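Local coordinates for protein chitinase A (Pteris ryukyuensis, PDB 4RL3) that probably hydrolyses glycosidic bonds of chitin, as the catalytic domain of a family 18 class III chitinase from a fern, at residues Thr18-Asn23 with Gln261-Ala266. Sequence-based numbering, arbitrary orientation.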
# COMPACT_ATOMS: atom_id res chain seq x y z
N THR A 18 12.64 -5.98 -11.17
CA THR A 18 12.83 -6.97 -12.23
C THR A 18 12.69 -8.44 -11.79
O THR A 18 12.56 -9.33 -12.65
CB THR A 18 14.22 -6.77 -12.89
OG1 THR A 18 15.24 -6.85 -11.90
CG2 THR A 18 14.31 -5.43 -13.61
N ASP A 19 12.71 -8.70 -10.49
CA ASP A 19 12.44 -10.04 -9.94
C ASP A 19 10.96 -10.40 -9.94
O ASP A 19 10.60 -11.57 -9.81
CB ASP A 19 12.96 -10.14 -8.51
CG ASP A 19 14.46 -10.03 -8.41
OD1 ASP A 19 15.17 -10.61 -9.25
OD2 ASP A 19 14.94 -9.38 -7.49
N VAL A 20 10.09 -9.39 -10.02
CA VAL A 20 8.65 -9.60 -9.86
C VAL A 20 7.96 -9.87 -11.19
O VAL A 20 8.09 -9.08 -12.12
CB VAL A 20 7.99 -8.38 -9.19
CG1 VAL A 20 6.52 -8.66 -8.91
CG2 VAL A 20 8.71 -8.04 -7.90
N PRO A 21 7.20 -10.97 -11.27
CA PRO A 21 6.47 -11.28 -12.50
C PRO A 21 5.49 -10.15 -12.83
O PRO A 21 4.75 -9.71 -11.95
CB PRO A 21 5.73 -12.59 -12.17
CG PRO A 21 6.42 -13.15 -10.99
CD PRO A 21 6.96 -11.98 -10.22
N ILE A 22 5.52 -9.67 -14.08
CA ILE A 22 4.63 -8.61 -14.56
C ILE A 22 3.81 -9.13 -15.74
O ILE A 22 4.36 -9.43 -16.81
CB ILE A 22 5.43 -7.36 -14.99
CG1 ILE A 22 6.21 -6.76 -13.81
CG2 ILE A 22 4.51 -6.32 -15.61
CD1 ILE A 22 7.36 -5.86 -14.20
N ASN A 23 2.51 -9.25 -15.54
CA ASN A 23 1.58 -9.64 -16.60
C ASN A 23 1.13 -8.38 -17.33
O ASN A 23 0.70 -7.43 -16.71
CB ASN A 23 0.38 -10.35 -15.97
CG ASN A 23 -0.56 -10.95 -17.00
OD1 ASN A 23 -1.06 -10.26 -17.88
ND2 ASN A 23 -0.83 -12.24 -16.87
N GLN A 261 5.61 -17.36 -7.35
CA GLN A 261 4.54 -18.07 -8.04
C GLN A 261 3.16 -17.50 -7.75
O GLN A 261 2.29 -17.52 -8.62
CB GLN A 261 4.58 -19.58 -7.76
CG GLN A 261 4.22 -20.00 -6.34
CD GLN A 261 4.61 -21.45 -6.09
OE1 GLN A 261 3.86 -22.37 -6.42
NE2 GLN A 261 5.79 -21.65 -5.52
N TYR A 262 2.94 -16.97 -6.55
CA TYR A 262 1.61 -16.44 -6.22
C TYR A 262 1.35 -15.05 -6.84
O TYR A 262 0.20 -14.74 -7.17
CB TYR A 262 1.40 -16.43 -4.71
CG TYR A 262 1.42 -17.82 -4.14
CD1 TYR A 262 0.51 -18.78 -4.56
CD2 TYR A 262 2.37 -18.19 -3.18
CE1 TYR A 262 0.52 -20.06 -4.04
CE2 TYR A 262 2.38 -19.47 -2.65
CZ TYR A 262 1.46 -20.39 -3.09
OH TYR A 262 1.48 -21.67 -2.56
N GLU A 263 2.40 -14.26 -7.04
CA GLU A 263 2.28 -13.02 -7.81
C GLU A 263 1.74 -13.34 -9.20
O GLU A 263 0.85 -12.66 -9.72
CB GLU A 263 3.64 -12.34 -7.97
CG GLU A 263 4.11 -11.46 -6.81
CD GLU A 263 4.65 -12.22 -5.62
OE1 GLU A 263 5.09 -11.55 -4.66
OE2 GLU A 263 4.67 -13.48 -5.61
N GLN A 264 2.32 -14.36 -9.82
CA GLN A 264 1.90 -14.76 -11.16
C GLN A 264 0.46 -15.27 -11.16
O GLN A 264 -0.35 -14.87 -12.01
CB GLN A 264 2.85 -15.83 -11.69
CG GLN A 264 2.44 -16.44 -13.02
CD GLN A 264 1.52 -17.64 -12.88
OE1 GLN A 264 0.43 -17.69 -13.46
NE2 GLN A 264 1.94 -18.59 -12.08
N GLN A 265 0.16 -16.16 -10.23
CA GLN A 265 -1.19 -16.69 -10.12
C GLN A 265 -2.23 -15.61 -9.92
O GLN A 265 -3.29 -15.66 -10.53
CB GLN A 265 -1.26 -17.72 -9.01
CG GLN A 265 -0.57 -19.01 -9.39
CD GLN A 265 -0.64 -20.00 -8.26
OE1 GLN A 265 -1.70 -20.17 -7.66
NE2 GLN A 265 0.48 -20.64 -7.94
N ALA A 266 -1.93 -14.63 -9.07
CA ALA A 266 -2.86 -13.54 -8.83
C ALA A 266 -3.17 -12.75 -10.09
O ALA A 266 -4.34 -12.41 -10.36
CB ALA A 266 -2.33 -12.62 -7.75
O HOH W 1 0.47 -13.72 -14.88
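The extended loop around Pro21 runs past the first turns of helix 261-271, coming closest where Pro21 CA lies 5.9 Å from Gln264 CA, and no direct hydrogen bond links the two segments. Pro21 and Glu263 make the main contact: the proline ring lies across the base of the glutamate, with Pro21 CD 4.0 Å from Glu263 CB. A proline suits this place, since its rigid apolar ring lies against the methylenes of the helix side chains and its nitrogen has no N-H to satisfy. Pro21 CB also reaches Gln264 CB at 4.4 Å, a looser touch against the aliphatic start of a side chain whose amide oxygen bonds Thr268.

Val20 CG1 lies 4.2 Å from Glu263 CG, and on the glutamate's side the contacts are made by its methylenes, CB and CG. Glutamate suits the site by joining these apolar groups to a polar end: its chain bends at the second torsion (chi2 78°), turning the carboxylate away from the proline; there OE1 is hydrogen-bonded to Ser253 and lies near the carboxylate of Glu6, a proximity that may favour protonation of one of the two acids. Two residues beyond Pro21, Asn23 has an amide N-H to give: one water accepts from Asn23 ND2 at 2.8 Å and donates to Gln264 O at 3.2 Å. Gln267, one turn further along the helix, adds direct bonds to Pro21 O and Asn23 N.

In the TIM barrel of this family, the contact joins the loop between strands 3-8 and 27-36 to the C-terminal helix: Val20, branched and apolar, is buried against Phe28 and Phe30 of strand 27-36, and Glu263 packs on Phe4 of strand 3-8.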